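Local atomic coordinates of carbohydrate kinase, FGGY (Rhodospirillum rubrum, PDB entry 3IFR), a protein that probably phosphorylates D-xylulose as a xylulose kinase of the FGGY carbohydrate kinase family. Residues Ala253-Gly266 / Gln402-Trp416. Sequence-based numbering, arbitrary orientation.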
# COMPACT_ATOMS: atom_id res chain seq x y z
N ALA A 253 -9.17 -6.06 -5.00
CA ALA A 253 -10.42 -5.38 -4.69
C ALA A 253 -11.20 -5.02 -5.97
O ALA A 253 -12.27 -4.44 -5.91
CB ALA A 253 -10.20 -4.15 -3.79
N GLY A 254 -10.66 -5.38 -7.12
CA GLY A 254 -11.30 -5.08 -8.38
C GLY A 254 -11.04 -3.70 -8.94
O GLY A 254 -11.87 -3.16 -9.65
N ILE A 255 -9.91 -3.09 -8.61
CA ILE A 255 -9.55 -1.85 -9.27
C ILE A 255 -8.73 -2.21 -10.52
O ILE A 255 -7.48 -2.45 -10.45
CB ILE A 255 -8.80 -0.88 -8.32
CG1 ILE A 255 -9.81 -0.07 -7.49
CG2 ILE A 255 -7.97 0.11 -9.10
CD1 ILE A 255 -10.39 -0.81 -6.34
N THR A 256 -9.43 -2.27 -11.65
CA THR A 256 -8.87 -2.72 -12.92
C THR A 256 -9.10 -1.79 -14.10
O THR A 256 -8.47 -1.95 -15.14
CB THR A 256 -9.42 -4.13 -13.34
OG1 THR A 256 -10.77 -4.00 -13.76
CG2 THR A 256 -9.38 -5.10 -12.19
N ARG A 257 -10.03 -0.85 -13.99
CA ARG A 257 -10.31 0.05 -15.13
C ARG A 257 -10.01 1.49 -14.77
O ARG A 257 -10.24 1.93 -13.64
CB ARG A 257 -11.78 -0.04 -15.52
CG ARG A 257 -12.45 -1.43 -15.43
CD ARG A 257 -14.01 -1.30 -15.53
NE ARG A 257 -14.76 -2.56 -15.61
CZ ARG A 257 -16.09 -2.65 -15.39
NH1 ARG A 257 -16.80 -1.56 -15.07
NH2 ARG A 257 -16.70 -3.84 -15.50
N PRO A 258 -9.51 2.26 -15.75
CA PRO A 258 -9.28 3.69 -15.49
C PRO A 258 -10.48 4.28 -14.75
O PRO A 258 -11.62 4.10 -15.17
CB PRO A 258 -9.18 4.28 -16.89
CG PRO A 258 -8.76 3.12 -17.74
CD PRO A 258 -9.33 1.90 -17.16
N GLY A 259 -10.25 4.94 -13.63
CA GLY A 259 -11.34 5.62 -12.95
C GLY A 259 -11.83 4.88 -11.72
O GLY A 259 -12.55 5.44 -10.93
N ASP A 260 -11.43 3.61 -11.58
CA ASP A 260 -11.71 2.80 -10.41
C ASP A 260 -10.93 3.32 -9.23
O ASP A 260 -9.75 3.58 -9.35
CB ASP A 260 -11.27 1.35 -10.64
CG ASP A 260 -12.17 0.62 -11.61
OD1 ASP A 260 -13.20 1.22 -11.95
OD2 ASP A 260 -11.85 -0.53 -12.01
N VAL A 261 -11.57 3.41 -8.06
CA VAL A 261 -10.92 3.92 -6.87
C VAL A 261 -11.17 3.00 -5.68
O VAL A 261 -12.31 2.64 -5.40
CB VAL A 261 -11.43 5.33 -6.50
CG1 VAL A 261 -10.72 5.86 -5.30
CG2 VAL A 261 -11.32 6.29 -7.69
N LEU A 262 -10.11 2.63 -4.97
CA LEU A 262 -10.24 1.88 -3.74
C LEU A 262 -10.04 2.82 -2.57
O LEU A 262 -9.13 3.67 -2.55
CB LEU A 262 -9.24 0.71 -3.69
CG LEU A 262 -9.30 -0.01 -2.34
CD1 LEU A 262 -10.64 -0.76 -2.24
CD2 LEU A 262 -8.16 -0.96 -2.13
N LEU A 263 -10.88 2.67 -1.57
CA LEU A 263 -10.74 3.43 -0.35
C LEU A 263 -10.56 2.43 0.76
O LEU A 263 -11.49 1.68 1.07
CB LEU A 263 -12.01 4.20 -0.09
CG LEU A 263 -12.24 5.61 -0.60
CD1 LEU A 263 -11.35 6.01 -1.80
CD2 LEU A 263 -13.70 5.66 -0.89
N LYS A 264 -9.40 2.46 1.40
CA LYS A 264 -8.96 1.42 2.32
C LYS A 264 -9.05 1.97 3.72
O LYS A 264 -8.25 2.82 4.11
CB LYS A 264 -7.50 1.07 2.02
CG LYS A 264 -7.11 -0.36 2.31
CD LYS A 264 -5.90 -0.78 1.46
CE LYS A 264 -5.43 -2.20 1.81
NZ LYS A 264 -5.42 -2.41 3.30
N PHE A 265 -10.05 1.52 4.48
CA PHE A 265 -10.19 1.98 5.86
C PHE A 265 -9.39 1.12 6.85
O PHE A 265 -9.95 0.40 7.66
CB PHE A 265 -11.67 2.06 6.23
CG PHE A 265 -12.40 3.12 5.49
CD1 PHE A 265 -12.57 4.37 6.05
CD2 PHE A 265 -12.85 2.89 4.20
CE1 PHE A 265 -13.22 5.34 5.35
CE2 PHE A 265 -13.47 3.85 3.50
CZ PHE A 265 -13.66 5.08 4.06
N GLY A 266 -8.07 1.20 6.73
CA GLY A 266 -7.12 0.51 7.60
C GLY A 266 -6.67 1.41 8.74
O GLY A 266 -7.17 2.52 8.92
N GLN A 402 -14.08 7.61 -10.68
CA GLN A 402 -15.53 7.50 -10.86
C GLN A 402 -16.22 6.29 -10.25
O GLN A 402 -17.40 6.35 -9.89
CB GLN A 402 -15.90 7.62 -12.34
CG GLN A 402 -15.36 6.49 -13.20
CD GLN A 402 -15.88 6.57 -14.63
OE1 GLN A 402 -16.19 7.66 -15.15
NE2 GLN A 402 -16.00 5.41 -15.27
N ARG A 403 -15.50 5.18 -10.16
CA ARG A 403 -16.07 3.95 -9.64
C ARG A 403 -15.33 3.61 -8.33
O ARG A 403 -14.11 3.39 -8.35
CB ARG A 403 -15.86 2.88 -10.67
CG ARG A 403 -16.72 1.67 -10.61
CD ARG A 403 -15.89 0.61 -11.31
NE ARG A 403 -16.52 -0.65 -11.58
CZ ARG A 403 -15.83 -1.75 -11.86
NH1 ARG A 403 -14.51 -1.70 -11.85
NH2 ARG A 403 -16.44 -2.89 -12.13
N PHE A 404 -16.08 3.60 -7.23
CA PHE A 404 -15.53 3.59 -5.87
C PHE A 404 -15.80 2.33 -5.07
O PHE A 404 -16.90 1.78 -5.07
CB PHE A 404 -16.08 4.77 -5.06
CG PHE A 404 -15.67 6.10 -5.59
CD1 PHE A 404 -14.55 6.73 -5.12
CD2 PHE A 404 -16.41 6.69 -6.62
CE1 PHE A 404 -14.16 7.95 -5.66
CE2 PHE A 404 -16.03 7.90 -7.16
CZ PHE A 404 -14.91 8.53 -6.68
N PHE A 405 -14.76 1.88 -4.36
CA PHE A 405 -14.83 0.66 -3.58
C PHE A 405 -14.28 0.98 -2.21
O PHE A 405 -13.36 1.78 -2.09
CB PHE A 405 -14.00 -0.45 -4.25
CG PHE A 405 -14.41 -0.76 -5.69
CD1 PHE A 405 -15.15 -1.90 -5.99
CD2 PHE A 405 -14.08 0.10 -6.73
CE1 PHE A 405 -15.53 -2.17 -7.31
CE2 PHE A 405 -14.45 -0.18 -8.03
CZ PHE A 405 -15.17 -1.31 -8.32
N ALA A 406 -14.84 0.38 -1.17
CA ALA A 406 -14.20 0.46 0.12
C ALA A 406 -13.89 -0.94 0.64
O ALA A 406 -14.60 -1.90 0.39
CB ALA A 406 -15.02 1.26 1.10
N SER A 407 -12.78 -1.04 1.35
CA SER A 407 -12.34 -2.31 1.90
C SER A 407 -11.75 -2.05 3.28
O SER A 407 -11.67 -0.90 3.74
CB SER A 407 -11.27 -2.92 1.03
OG SER A 407 -10.05 -2.26 1.30
N ASP A 408 -11.35 -3.14 3.94
CA ASP A 408 -10.75 -3.09 5.27
C ASP A 408 -11.73 -2.81 6.39
O ASP A 408 -12.95 -2.70 6.17
CB ASP A 408 -9.62 -2.07 5.33
CG ASP A 408 -8.45 -2.56 6.18
OD1 ASP A 408 -8.69 -3.11 7.28
OD2 ASP A 408 -7.30 -2.43 5.71
N GLY A 409 -11.16 -2.66 7.58
CA GLY A 409 -11.89 -2.63 8.83
C GLY A 409 -13.04 -1.66 8.94
O GLY A 409 -14.06 -1.99 9.50
N GLY A 410 -12.87 -0.45 8.42
CA GLY A 410 -13.90 0.56 8.58
C GLY A 410 -15.19 0.18 7.88
O GLY A 410 -16.27 0.68 8.23
N THR A 411 -15.09 -0.71 6.89
CA THR A 411 -16.30 -1.15 6.19
C THR A 411 -17.26 -1.90 7.10
O THR A 411 -18.41 -2.06 6.78
CB THR A 411 -16.00 -2.03 4.98
OG1 THR A 411 -15.30 -3.21 5.41
CG2 THR A 411 -15.19 -1.25 3.96
N ARG A 412 -16.79 -2.36 8.24
CA ARG A 412 -17.70 -2.98 9.19
C ARG A 412 -18.63 -1.97 9.87
O ARG A 412 -19.57 -2.37 10.56
CB ARG A 412 -16.92 -3.75 10.26
CG ARG A 412 -16.35 -5.09 9.82
CD ARG A 412 -15.49 -5.73 10.95
NE ARG A 412 -14.05 -5.44 10.83
CZ ARG A 412 -13.18 -6.21 10.17
NH1 ARG A 412 -13.60 -7.31 9.55
NH2 ARG A 412 -11.88 -5.88 10.11
N SER A 413 -18.37 -0.67 9.69
CA SER A 413 -19.28 0.35 10.22
C SER A 413 -20.25 0.91 9.18
O SER A 413 -19.85 1.64 8.26
CB SER A 413 -18.52 1.49 10.89
OG SER A 413 -19.30 2.68 10.87
N ARG A 414 -21.53 0.56 9.32
CA ARG A 414 -22.55 0.97 8.35
C ARG A 414 -22.76 2.47 8.46
O ARG A 414 -23.09 3.17 7.48
CB ARG A 414 -23.86 0.20 8.57
CG ARG A 414 -24.97 0.54 7.58
CD ARG A 414 -24.47 0.40 6.12
NE ARG A 414 -25.44 0.82 5.09
CZ ARG A 414 -25.73 2.08 4.80
NH1 ARG A 414 -25.17 3.08 5.49
NH2 ARG A 414 -26.60 2.37 3.84
N VAL A 415 -22.57 2.98 9.66
CA VAL A 415 -22.69 4.41 9.83
C VAL A 415 -21.56 5.15 9.12
O VAL A 415 -21.79 6.16 8.47
CB VAL A 415 -22.73 4.77 11.31
CG1 VAL A 415 -22.93 6.25 11.49
CG2 VAL A 415 -23.87 3.97 11.97
N TRP A 416 -20.33 4.64 9.24
CA TRP A 416 -19.19 5.33 8.67
C TRP A 416 -19.34 5.33 7.16
O TRP A 416 -19.18 6.36 6.53
CB TRP A 416 -17.86 4.68 9.07
CG TRP A 416 -16.68 5.62 9.01
CD1 TRP A 416 -16.71 6.98 8.78
CD2 TRP A 416 -15.30 5.28 9.21
NE1 TRP A 416 -15.43 7.48 8.80
CE2 TRP A 416 -14.55 6.46 9.08
CE3 TRP A 416 -14.62 4.08 9.50
CZ2 TRP A 416 -13.17 6.48 9.23
CZ3 TRP A 416 -13.26 4.11 9.66
CH2 TRP A 416 -12.54 5.30 9.51
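Strands 260-265 and 403-407 run parallel as the central pair of the mixed sheet in the C-terminal domain, joined by a regular ladder in which Val-261 N donates to Arg-403 O (2.6 Å). Where the pairing begins, Gly-259 O accepts from both Gln-402 N and Arg-403 N. Beside it, Arg-403 reaches out with CG anti to the backbone N (chi1 -160°), and its NH1 forms a salt bridge with Asp-260 OD2 (2.9 Å). The Arg-257 guanidinium stacks on one face of the Arg-403 guanidinium, planes 10° apart, while Phe-405 CZ meets the opposite face near its rim. Asp-260 OD2 also accepts from Thr-256 N and from Arg-257 N (2.7 Å), the latter above the carboxylate plane; an alanine here would probably leave the Thr-256 and Arg-257 amides without their acceptor and the Arg-403 guanidinium without its anionic mate. On the other face of the sheet, Val-261 CB packs against Phe-404 CD1 (3.7 Å). At the far end Lys-264 NZ forms a salt bridge with Asp-408 OD2, and the Phe-265 ring points its edge at the face of Trp-416, whose NE1 bonds to Leu-380 O. Paired parallel strands, the second leading through a 3-10 turn into a helix, fit the actin-like ATPase fold of FGGY kinases.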